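Local coordinates for signal recognition 54 kDa protein (Pyrococcus furiosus, PDB 3DM5) that belongs to the SRP54 family of signal recognition particle proteins, joining an N-terminal helical bundle to a P-loop nucleotide-binding domain and a helical C-terminal domain, at residues Y80-A91 / F284-L294; E196-K205 / Q231-T239. All coordinates share one frame; numbering follows the deposited sequence.

Interaction 1: Y80-A91 / F284-L294; sequences YEELTKFLGTEA and FDPPRFVSRLL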
loop_
_atom_site.group_PDB
_atom_site.type_symbol
_atom_site.label_atom_id
_atom_site.label_comp_id
_atom_site.label_asym_id
_atom_site.label_seq_id
_atom_site.Cartn_x
_atom_site.Cartn_y
_atom_site.Cartn_z
ATOM N N TYR A 80 21.126 -13.585 -11.427
ATOM C CA TYR A 80 20.509 -14.882 -11.178
ATOM C C TYR A 80 21.444 -15.787 -10.409
ATOM O O TYR A 80 21.017 -16.535 -9.531
ATOM C CB TYR A 80 20.151 -15.556 -12.482
ATOM C CG TYR A 80 19.801 -17.014 -12.346
ATOM C CD1 TYR A 80 20.584 -18.002 -12.930
ATOM C CD2 TYR A 80 18.674 -17.407 -11.661
ATOM C CE1 TYR A 80 20.239 -19.347 -12.828
ATOM C CE2 TYR A 80 18.325 -18.748 -11.554
ATOM C CZ TYR A 80 19.107 -19.712 -12.134
ATOM O OH TYR A 80 18.746 -21.040 -12.002
ATOM N N GLU A 81 22.723 -15.703 -10.756
ATOM C CA GLU A 81 23.749 -16.598 -10.242
ATOM C C GLU A 81 24.159 -16.218 -8.824
ATOM O O GLU A 81 24.338 -17.078 -7.955
ATOM C CB GLU A 81 24.947 -16.599 -11.196
ATOM C CG GLU A 81 26.247 -17.130 -10.620
ATOM C CD GLU A 81 27.387 -17.055 -11.626
ATOM O OE1 GLU A 81 28.511 -17.493 -11.280
ATOM O OE2 GLU A 81 27.152 -16.556 -12.759
ATOM N N GLU A 82 24.293 -14.921 -8.591
ATOM C CA GLU A 82 24.573 -14.418 -7.257
ATOM C C GLU A 82 23.448 -14.738 -6.256
ATOM O O GLU A 82 23.721 -15.216 -5.145
ATOM C CB GLU A 82 24.882 -12.922 -7.303
ATOM C CG GLU A 82 26.245 -12.635 -7.877
ATOM C CD GLU A 82 27.332 -13.481 -7.228
ATOM O OE1 GLU A 82 27.329 -13.627 -5.980
ATOM O OE2 GLU A 82 28.190 -14.000 -7.973
ATOM N N LEU A 83 22.201 -14.482 -6.654
ATOM C CA LEU A 83 21.045 -14.768 -5.821
ATOM C C LEU A 83 20.942 -16.257 -5.521
ATOM O O LEU A 83 20.603 -16.643 -4.414
ATOM C CB LEU A 83 19.738 -14.263 -6.469
ATOM C CG LEU A 83 19.358 -12.802 -6.195
ATOM C CD1 LEU A 83 18.035 -12.418 -6.861
ATOM C CD2 LEU A 83 19.288 -12.541 -4.695
ATOM N N THR A 84 21.241 -17.100 -6.504
ATOM C CA THR A 84 21.198 -18.541 -6.273
ATOM C C THR A 84 22.194 -19.007 -5.214
ATOM O O THR A 84 21.848 -19.857 -4.393
ATOM C CB THR A 84 21.347 -19.381 -7.563
ATOM O OG1 THR A 84 20.251 -19.105 -8.436
ATOM C CG2 THR A 84 21.299 -20.885 -7.225
ATOM N N LYS A 85 23.409 -18.456 -5.226
ATOM C CA LYS A 85 24.420 -18.835 -4.220
ATOM C C LYS A 85 24.022 -18.300 -2.856
ATOM O O LYS A 85 24.339 -18.888 -1.824
ATOM C CB LYS A 85 25.818 -18.322 -4.579
ATOM C CG LYS A 85 26.416 -18.959 -5.824
ATOM C CD LYS A 85 27.680 -18.241 -6.268
ATOM C CE LYS A 85 28.105 -18.703 -7.661
ATOM N NZ LYS A 85 29.254 -17.923 -8.229
ATOM N N PHE A 86 23.296 -17.188 -2.878
ATOM C CA PHE A 86 22.890 -16.465 -1.688
ATOM C C PHE A 86 21.855 -17.289 -0.928
ATOM O O PHE A 86 21.677 -17.117 0.274
ATOM C CB PHE A 86 22.332 -15.120 -2.126
ATOM C CG PHE A 86 22.068 -14.145 -1.013
ATOM C CD1 PHE A 86 23.102 -13.627 -0.269
ATOM C CD2 PHE A 86 20.781 -13.682 -0.774
ATOM C CE1 PHE A 86 22.858 -12.706 0.716
ATOM C CE2 PHE A 86 20.535 -12.766 0.208
ATOM C CZ PHE A 86 21.571 -12.277 0.953
ATOM N N LEU A 87 21.196 -18.204 -1.630
ATOM C CA LEU A 87 20.170 -19.059 -1.025
ATOM C C LEU A 87 20.555 -20.548 -1.012
ATOM O O LEU A 87 19.688 -21.420 -1.044
ATOM C CB LEU A 87 18.804 -18.859 -1.716
ATOM C CG LEU A 87 18.230 -17.428 -1.754
ATOM C CD1 LEU A 87 16.864 -17.357 -2.397
ATOM C CD2 LEU A 87 18.127 -16.834 -0.388
ATOM N N GLY A 88 21.854 -20.835 -0.975
ATOM C CA GLY A 88 22.317 -22.211 -0.848
ATOM C C GLY A 88 22.899 -22.937 -2.065
ATOM O O GLY A 88 23.260 -24.110 -1.956
ATOM N N THR A 89 22.966 -22.265 -3.214
ATOM C CA THR A 89 23.638 -22.781 -4.413
ATOM C C THR A 89 22.999 -23.987 -5.117
ATOM O O THR A 89 22.751 -23.943 -6.315
ATOM C CB THR A 89 25.110 -23.081 -4.146
ATOM O OG1 THR A 89 25.756 -21.889 -3.677
ATOM C CG2 THR A 89 25.774 -23.529 -5.424
ATOM N N GLU A 90 22.751 -25.073 -4.396
ATOM C CA GLU A 90 22.160 -26.247 -5.029
ATOM C C GLU A 90 21.371 -27.070 -4.044
ATOM O O GLU A 90 21.546 -26.957 -2.835
ATOM C CB GLU A 90 23.246 -27.129 -5.637
ATOM C CG GLU A 90 24.305 -27.513 -4.621
ATOM C CD GLU A 90 25.347 -28.452 -5.167
ATOM O OE1 GLU A 90 26.380 -28.625 -4.491
ATOM O OE2 GLU A 90 25.138 -29.019 -6.261
ATOM N N ALA A 91 20.502 -27.909 -4.589
ATOM C CA ALA A 91 19.723 -28.862 -3.803
ATOM C C ALA A 91 20.598 -29.851 -3.027
ATOM O O ALA A 91 21.589 -30.379 -3.540
ATOM C CB ALA A 91 18.744 -29.612 -4.714
ATOM N N PHE A 284 13.296 -27.811 -1.486
ATOM C CA PHE A 284 14.008 -26.585 -1.759
ATOM C C PHE A 284 15.215 -26.854 -2.642
ATOM O O PHE A 284 16.139 -27.594 -2.284
ATOM C CB PHE A 284 14.418 -25.885 -0.469
ATOM C CG PHE A 284 14.928 -24.475 -0.677
ATOM C CD1 PHE A 284 14.051 -23.444 -0.989
ATOM C CD2 PHE A 284 16.271 -24.183 -0.547
ATOM C CE1 PHE A 284 14.516 -22.140 -1.173
ATOM C CE2 PHE A 284 16.739 -22.888 -0.726
ATOM C CZ PHE A 284 15.856 -21.871 -1.036
ATOM N N ASP A 285 15.176 -26.244 -3.812
ATOM C CA ASP A 285 16.185 -26.424 -4.830
ATOM C C ASP A 285 16.509 -25.010 -5.297
ATOM O O ASP A 285 15.837 -24.466 -6.186
ATOM C CB ASP A 285 15.619 -27.299 -5.962
ATOM C CG ASP A 285 16.636 -27.593 -7.053
ATOM O OD1 ASP A 285 17.686 -26.915 -7.129
ATOM O OD2 ASP A 285 16.369 -28.514 -7.848
ATOM N N PRO A 286 17.523 -24.398 -4.657
ATOM C CA PRO A 286 17.914 -22.983 -4.797
ATOM C C PRO A 286 17.812 -22.422 -6.217
ATOM O O PRO A 286 17.143 -21.415 -6.387
ATOM C CB PRO A 286 19.367 -22.968 -4.287
ATOM C CG PRO A 286 19.356 -24.002 -3.220
ATOM C CD PRO A 286 18.395 -25.109 -3.707
ATOM N N PRO A 287 18.455 -23.060 -7.210
ATOM C CA PRO A 287 18.432 -22.495 -8.567
ATOM C C PRO A 287 17.029 -22.427 -9.178
ATOM O O PRO A 287 16.747 -21.508 -9.940
ATOM C CB PRO A 287 19.310 -23.473 -9.375
ATOM C CG PRO A 287 20.023 -24.284 -8.382
ATOM C CD PRO A 287 19.189 -24.335 -7.160
ATOM N N ARG A 288 16.184 -23.405 -8.865
ATOM C CA ARG A 288 14.810 -23.458 -9.349
ATOM C C ARG A 288 13.944 -22.451 -8.617
ATOM O O ARG A 288 13.070 -21.816 -9.203
ATOM C CB ARG A 288 14.223 -24.838 -9.095
ATOM C CG ARG A 288 15.080 -25.968 -9.570
ATOM C CD ARG A 288 14.624 -26.459 -10.912
ATOM N NE ARG A 288 15.718 -27.105 -11.621
ATOM C CZ ARG A 288 15.679 -27.436 -12.906
ATOM N NH1 ARG A 288 14.589 -27.191 -13.625
ATOM N NH2 ARG A 288 16.730 -28.016 -13.471
ATOM N N PHE A 289 14.178 -22.332 -7.315
ATOM C CA PHE A 289 13.435 -21.397 -6.490
ATOM C C PHE A 289 13.761 -19.959 -6.909
ATOM O O PHE A 289 12.866 -19.166 -7.174
ATOM C CB PHE A 289 13.755 -21.658 -5.031
ATOM C CG PHE A 289 13.115 -20.698 -4.071
ATOM C CD1 PHE A 289 11.877 -20.983 -3.517
ATOM C CD2 PHE A 289 13.784 -19.537 -3.670
ATOM C CE1 PHE A 289 11.293 -20.117 -2.610
ATOM C CE2 PHE A 289 13.212 -18.675 -2.765
ATOM C CZ PHE A 289 11.955 -18.969 -2.231
ATOM N N VAL A 290 15.044 -19.634 -6.992
ATOM C CA VAL A 290 15.454 -18.288 -7.370
ATOM C C VAL A 290 14.988 -17.967 -8.783
ATOM O O VAL A 290 14.742 -16.814 -9.125
ATOM C CB VAL A 290 16.973 -18.129 -7.286
ATOM C CG1 VAL A 290 17.437 -16.934 -8.088
ATOM C CG2 VAL A 290 17.376 -17.978 -5.861
ATOM N N SER A 291 14.856 -18.998 -9.603
ATOM C CA SER A 291 14.339 -18.831 -10.949
ATOM C C SER A 291 12.843 -18.471 -10.982
ATOM O O SER A 291 12.454 -17.603 -11.754
ATOM C CB SER A 291 14.633 -20.078 -11.791
ATOM O OG SER A 291 14.180 -19.927 -13.121
ATOM N N ARG A 292 12.004 -19.127 -10.172
ATOM C CA ARG A 292 10.592 -18.705 -10.052
ATOM C C ARG A 292 10.515 -17.314 -9.421
ATOM O O ARG A 292 9.762 -16.451 -9.871
ATOM C CB ARG A 292 9.761 -19.668 -9.208
ATOM C CG ARG A 292 10.135 -21.112 -9.357
ATOM C CD ARG A 292 9.400 -21.776 -10.503
ATOM N NE ARG A 292 8.070 -22.228 -10.106
ATOM C CZ ARG A 292 7.412 -23.221 -10.701
ATOM N NH1 ARG A 292 7.971 -23.869 -11.719
ATOM N NH2 ARG A 292 6.201 -23.573 -10.277
ATOM N N LEU A 293 11.304 -17.111 -8.370
ATOM C CA LEU A 293 11.396 -15.821 -7.721
ATOM C C LEU A 293 11.558 -14.713 -8.762
ATOM O O LEU A 293 10.711 -13.823 -8.839
ATOM C CB LEU A 293 12.540 -15.800 -6.695
ATOM C CG LEU A 293 12.585 -14.623 -5.713
ATOM C CD1 LEU A 293 11.377 -14.624 -4.787
ATOM C CD2 LEU A 293 13.875 -14.663 -4.903
ATOM N N LEU A 294 12.612 -14.785 -9.580
ATOM C CA LEU A 294 12.931 -13.713 -10.539
ATOM C C LEU A 294 12.061 -13.669 -11.808
ATOM O O LEU A 294 12.239 -12.809 -12.667
ATOM C CB LEU A 294 14.398 -13.777 -10.938
ATOM C CG LEU A 294 15.359 -13.674 -9.760
ATOM C CD1 LEU A 294 16.755 -13.869 -10.248
ATOM C CD2 LEU A 294 15.214 -12.330 -9.101
HETATM O O HOH W 1 20.096 -28.115 -7.504
#
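Phe284 meets Leu87 through the edge of its ring: Leu87 O lies in the ring plane, 3.3 Å from Phe284 CE2. Asp285 faces Ala91, whose CB sits beside the carboxylate, and a water links the two by accepting from Ala91 N and donating to Asp285 OD1. Asp285 OD2 forms a salt bridge with Lys331 of the second subunit. Pro286 wedges into the chain where helix 71-86 ends. There Gly88 is the C-prime residue of a Schellman motif, and the CG of Pro286 lies 3.4 Å from Leu87 O. Pro287 lays its ring against Thr84, whose CG2 comes within 3.6 Å of Pro287 CA. Pro287 O accepts from Tyr80 OH at 2.9 Å. That hydroxyl approaches from above the carbonyl plane, 43° out of it. The edge of Phe289 meets Leu87 CD1. Val290 points into the other helix and divides its two methyl groups between neighbours. Its CG1, anti to the backbone N (chi1 161°), reaches Tyr80, Leu83 and the hydroxyl of Thr84, while Val290 CG2 packs 3.6 Å from Leu87 CD1. Thr84 OG1 also donates to Tyr80 O. Ser291 offers CB to the Tyr80 ring, and Leu294 closes the row with CD2 3.6 Å from Leu83 CD1. Helices 80-86 and 286-293 run at 126° between their N-to-C directions, with axes 8.7 Å apart at closest. The contact joins the last helix of the N-terminal bundle to helix 286-293 of the nucleotide-binding part. Helix 5-19 packs on Leu293 and Leu294, helix 255-263 on Leu87, Phe284 and Phe289, and Phe284 pairs by backbone with Lys270 of strand 269-273.

Interaction 2: E196-K205 / Q231-T239; sequences EDKALIEEMK and QALAFKEAT. With SO4 (sulfate ion), chain G; SO4 (sulfate ion), chain H.
Glu196 and Ile201 of one segment come nearest Gln231 and Ala238 of the other, each pair with CA atoms 6.8 Å apart, so the two chains run in the same general sense. Asp197 is the N-cap of helix 198-211: its OD1 accepts from Leu200 N at 3.1 Å, nearly along the C-O axis of the carboxylate. At the same helix start, Lys198 N donates to O2 of a sulfate, an anion placed where the helix dipole would be expected to welcome it. The side chain of Glu196 stretches towards the second helix, with CG anti to the backbone N (chi1 179°), and crosses that of Gln231 obliquely. Glu196 OE2 is 2.7 Å from Gln231 O, whereas Glu196 OE1 and Gln231 OE1 both accept from one water. The carboxylate and amide planes are turned 55° apart. Further on the contact turns apolar. Ile201 and Ala238 meet loosely through their CB atoms. Met204 bends across Phe235 in a Met-aromatic contact, its SD 4.8 Å from the ring centroid and oblique to the ring, while its CE reaches Thr239 CB at 3.7 Å. Thr239 CG2 in turn sits over the centre of that ring. Toward solvent, the aliphatic part of Lys205 passes Ala238 O, and Lys205 NZ donates to O2 of a second sulfate at 3.2 Å. Beneath, Met204 and Phe235 both rest on Val106 of strand 101-106 and Val216 of strand 215-221; Glu196 and Phe235 also touch Leu218, so that helices 198-211 and 228-237 lie side by side upon the central sheet.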
loop_
_atom_site.group_PDB
_atom_site.type_symbol
_atom_site.label_atom_id
_atom_site.label_comp_id
_atom_site.label_asym_id
_atom_site.label_seq_id
_atom_site.Cartn_x
_atom_site.Cartn_y
_atom_site.Cartn_z
ATOM N N GLU A 196 14.613 -21.529 21.675
ATOM C CA GLU A 196 15.677 -22.453 21.348
ATOM C C GLU A 196 16.822 -22.224 22.317
ATOM O O GLU A 196 17.875 -21.701 21.954
ATOM C CB GLU A 196 16.132 -22.277 19.903
ATOM C CG GLU A 196 17.272 -23.209 19.529
ATOM C CD GLU A 196 17.621 -23.150 18.065
ATOM O OE1 GLU A 196 16.762 -22.753 17.248
ATOM O OE2 GLU A 196 18.761 -23.512 17.727
ATOM N N ASP A 197 16.606 -22.617 23.563
ATOM C CA ASP A 197 17.597 -22.388 24.605
ATOM C C ASP A 197 18.513 -23.599 24.779
ATOM O O ASP A 197 18.361 -24.601 24.085
ATOM C CB ASP A 197 16.909 -22.018 25.916
ATOM C CG ASP A 197 15.796 -22.982 26.289
ATOM O OD1 ASP A 197 15.810 -24.130 25.810
ATOM O OD2 ASP A 197 14.903 -22.587 27.068
ATOM N N LYS A 198 19.471 -23.506 25.693
ATOM C CA LYS A 198 20.378 -24.620 25.920
ATOM C C LYS A 198 19.619 -25.910 26.249
ATOM O O LYS A 198 19.999 -26.985 25.793
ATOM C CB LYS A 198 21.404 -24.291 27.004
ATOM C CG LYS A 198 22.399 -23.218 26.593
ATOM C CD LYS A 198 23.440 -22.997 27.673
ATOM C CE LYS A 198 22.797 -22.758 29.039
ATOM N NZ LYS A 198 23.750 -22.146 30.018
ATOM N N ALA A 199 18.538 -25.808 27.021
ATOM C CA ALA A 199 17.736 -26.994 27.321
ATOM C C ALA A 199 17.360 -27.729 26.050
ATOM O O ALA A 199 17.550 -28.937 25.949
ATOM C CB ALA A 199 16.483 -26.644 28.098
ATOM N N LEU A 200 16.822 -26.994 25.084
ATOM C CA LEU A 200 16.333 -27.596 23.850
ATOM C C LEU A 200 17.422 -28.303 23.040
ATOM O O LEU A 200 17.198 -29.398 22.530
ATOM C CB LEU A 200 15.580 -26.566 22.982
ATOM C CG LEU A 200 14.792 -27.113 21.788
ATOM C CD1 LEU A 200 13.463 -26.408 21.687
ATOM C CD2 LEU A 200 15.560 -26.977 20.490
ATOM N N ILE A 201 18.589 -27.681 22.909
ATOM C CA ILE A 201 19.645 -28.274 22.102
ATOM C C ILE A 201 20.196 -29.484 22.829
ATOM O O ILE A 201 20.479 -30.499 22.201
ATOM C CB ILE A 201 20.766 -27.272 21.738
ATOM C CG1 ILE A 201 21.058 -26.359 22.917
ATOM C CG2 ILE A 201 20.374 -26.412 20.522
ATOM C CD1 ILE A 201 21.491 -24.942 22.492
ATOM N N GLU A 202 20.291 -29.391 24.154
ATOM C CA GLU A 202 20.747 -30.511 24.980
ATOM C C GLU A 202 19.794 -31.710 24.864
ATOM O O GLU A 202 20.223 -32.849 24.673
ATOM C CB GLU A 202 20.908 -30.072 26.441
ATOM C CG GLU A 202 21.690 -31.039 27.319
ATOM C CD GLU A 202 23.123 -31.277 26.823
ATOM O OE1 GLU A 202 23.722 -30.361 26.208
ATOM O OE2 GLU A 202 23.652 -32.389 27.056
ATOM N N GLU A 203 18.499 -31.448 24.948
ATOM C CA GLU A 203 17.512 -32.496 24.781
ATOM C C GLU A 203 17.566 -33.122 23.390
ATOM O O GLU A 203 17.230 -34.298 23.226
ATOM C CB GLU A 203 16.097 -31.989 25.082
ATOM N N MET A 204 17.987 -32.364 22.380
ATOM C CA MET A 204 18.085 -32.984 21.063
ATOM C C MET A 204 19.339 -33.845 20.957
ATOM O O MET A 204 19.308 -34.903 20.327
ATOM C CB MET A 204 17.994 -31.985 19.905
ATOM C CG MET A 204 19.289 -31.295 19.600
ATOM S SD MET A 204 19.613 -31.224 17.845
ATOM C CE MET A 204 20.595 -32.701 17.624
ATOM N N LYS A 205 20.429 -33.407 21.589
ATOM C CA LYS A 205 21.661 -34.190 21.583
ATOM C C LYS A 205 21.403 -35.537 22.253
ATOM O O LYS A 205 21.782 -36.583 21.723
ATOM C CB LYS A 205 22.831 -33.430 22.219
ATOM C CG LYS A 205 23.158 -32.133 21.500
ATOM C CD LYS A 205 24.629 -31.751 21.567
ATOM C CE LYS A 205 24.904 -30.776 22.701
ATOM N NZ LYS A 205 26.031 -29.836 22.383
ATOM N N GLN A 231 19.538 -19.193 15.393
ATOM C CA GLN A 231 18.865 -20.455 15.671
ATOM C C GLN A 231 19.431 -21.561 14.803
ATOM O O GLN A 231 19.706 -22.640 15.305
ATOM C CB GLN A 231 17.351 -20.352 15.445
ATOM C CG GLN A 231 16.694 -19.247 16.235
ATOM C CD GLN A 231 15.198 -19.292 16.135
ATOM O OE1 GLN A 231 14.637 -20.073 15.362
ATOM N NE2 GLN A 231 14.533 -18.452 16.916
ATOM N N ALA A 232 19.620 -21.297 13.512
ATOM C CA ALA A 232 20.181 -22.295 12.599
ATOM C C ALA A 232 21.613 -22.622 12.998
ATOM O O ALA A 232 22.032 -23.785 12.996
ATOM C CB ALA A 232 20.144 -21.797 11.163
ATOM N N LEU A 233 22.357 -21.580 13.339
ATOM C CA LEU A 233 23.764 -21.715 13.657
ATOM C C LEU A 233 23.980 -22.559 14.910
ATOM O O LEU A 233 24.830 -23.456 14.908
ATOM C CB LEU A 233 24.404 -20.343 13.843
ATOM C CG LEU A 233 25.778 -20.160 13.187
ATOM C CD1 LEU A 233 26.630 -19.190 13.967
ATOM C CD2 LEU A 233 26.497 -21.473 13.044
ATOM N N ALA A 234 23.239 -22.258 15.980
ATOM C CA ALA A 234 23.399 -23.017 17.224
ATOM C C ALA A 234 23.097 -24.488 16.969
ATOM O O ALA A 234 23.855 -25.366 17.363
ATOM C CB ALA A 234 22.532 -22.464 18.349
ATOM N N PHE A 235 21.984 -24.746 16.295
ATOM C CA PHE A 235 21.609 -26.088 15.893
ATOM C C PHE A 235 22.703 -26.783 15.069
ATOM O O PHE A 235 23.146 -27.876 15.415
ATOM C CB PHE A 235 20.299 -26.014 15.100
ATOM C CG PHE A 235 19.868 -27.320 14.490
ATOM C CD1 PHE A 235 19.214 -28.278 15.252
ATOM C CD2 PHE A 235 20.086 -27.571 13.144
ATOM C CE1 PHE A 235 18.803 -29.472 14.683
ATOM C CE2 PHE A 235 19.685 -28.748 12.569
ATOM C CZ PHE A 235 19.045 -29.707 13.332
ATOM N N LYS A 236 23.128 -26.149 13.978
ATOM C CA LYS A 236 24.113 -26.734 13.075
ATOM C C LYS A 236 25.410 -27.105 13.790
ATOM O O LYS A 236 26.202 -27.909 13.289
ATOM C CB LYS A 236 24.433 -25.764 11.937
ATOM C CG LYS A 236 25.368 -26.336 10.890
ATOM C CD LYS A 236 26.022 -25.249 10.028
ATOM C CE LYS A 236 27.160 -25.859 9.215
ATOM N NZ LYS A 236 27.708 -24.965 8.162
ATOM N N GLU A 237 25.623 -26.503 14.954
ATOM C CA GLU A 237 26.819 -26.746 15.745
ATOM C C GLU A 237 26.612 -27.875 16.767
ATOM O O GLU A 237 27.573 -28.442 17.256
ATOM C CB GLU A 237 27.252 -25.462 16.449
ATOM C CG GLU A 237 28.036 -24.467 15.537
ATOM C CD GLU A 237 28.164 -23.056 16.157
ATOM O OE1 GLU A 237 27.483 -22.761 17.178
ATOM O OE2 GLU A 237 28.940 -22.237 15.613
ATOM N N ALA A 238 25.364 -28.201 17.071
ATOM C CA ALA A 238 25.030 -29.274 18.011
ATOM C C ALA A 238 24.762 -30.615 17.340
ATOM O O ALA A 238 24.326 -31.553 17.987
ATOM C CB ALA A 238 23.815 -28.872 18.879
ATOM N N THR A 239 25.009 -30.697 16.041
ATOM C CA THR A 239 24.721 -31.912 15.302
ATOM C C THR A 239 25.434 -31.941 13.967
ATOM O O THR A 239 25.379 -30.994 13.195
ATOM C CB THR A 239 23.223 -32.106 15.054
ATOM O OG1 THR A 239 23.046 -33.200 14.149
ATOM C CG2 THR A 239 22.609 -30.856 14.441
HETATM S S SO4 G . 20.170 -20.140 27.730
HETATM O O1 SO4 G . 19.271 -21.018 28.487
HETATM O O2 SO4 G . 20.205 -20.523 26.315
HETATM O O3 SO4 G . 19.700 -18.764 27.855
HETATM O O4 SO4 G . 21.522 -20.237 28.275
HETATM S S SO4 H . 28.697 -32.003 24.028
HETATM O O1 SO4 H . 28.882 -33.372 23.559
HETATM O O2 SO4 H . 28.897 -31.079 22.910
HETATM O O3 SO4 H . 27.341 -31.865 24.568
HETATM O O4 SO4 H . 29.683 -31.699 25.067
HETATM O O HOH W 2 14.502 -22.570 16.257
#

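Overall arrangement
The two contacts, both partly buried, illustrate how packing chemistry follows place in a fold. Interaction 1 joins the helical bundle to the nucleotide-binding domain near the middle of the chain, with 8 of 16 touching residues buried; interaction 2 pairs two helices inside that domain, about 32 Å from the chain's centre, with 3 of 9. The former buries the larger area through aliphatic, aromatic and proline packing with a single direct hydrogen bond. The latter has no clear one, but sulfates, probably from the crystallisation liquor, lie at the start of helix 198-211 and at Lys205. The nearest atoms of interactions 1 and 2 are about 11 Å apart; in sequence, interaction 2 is nested within interaction 1.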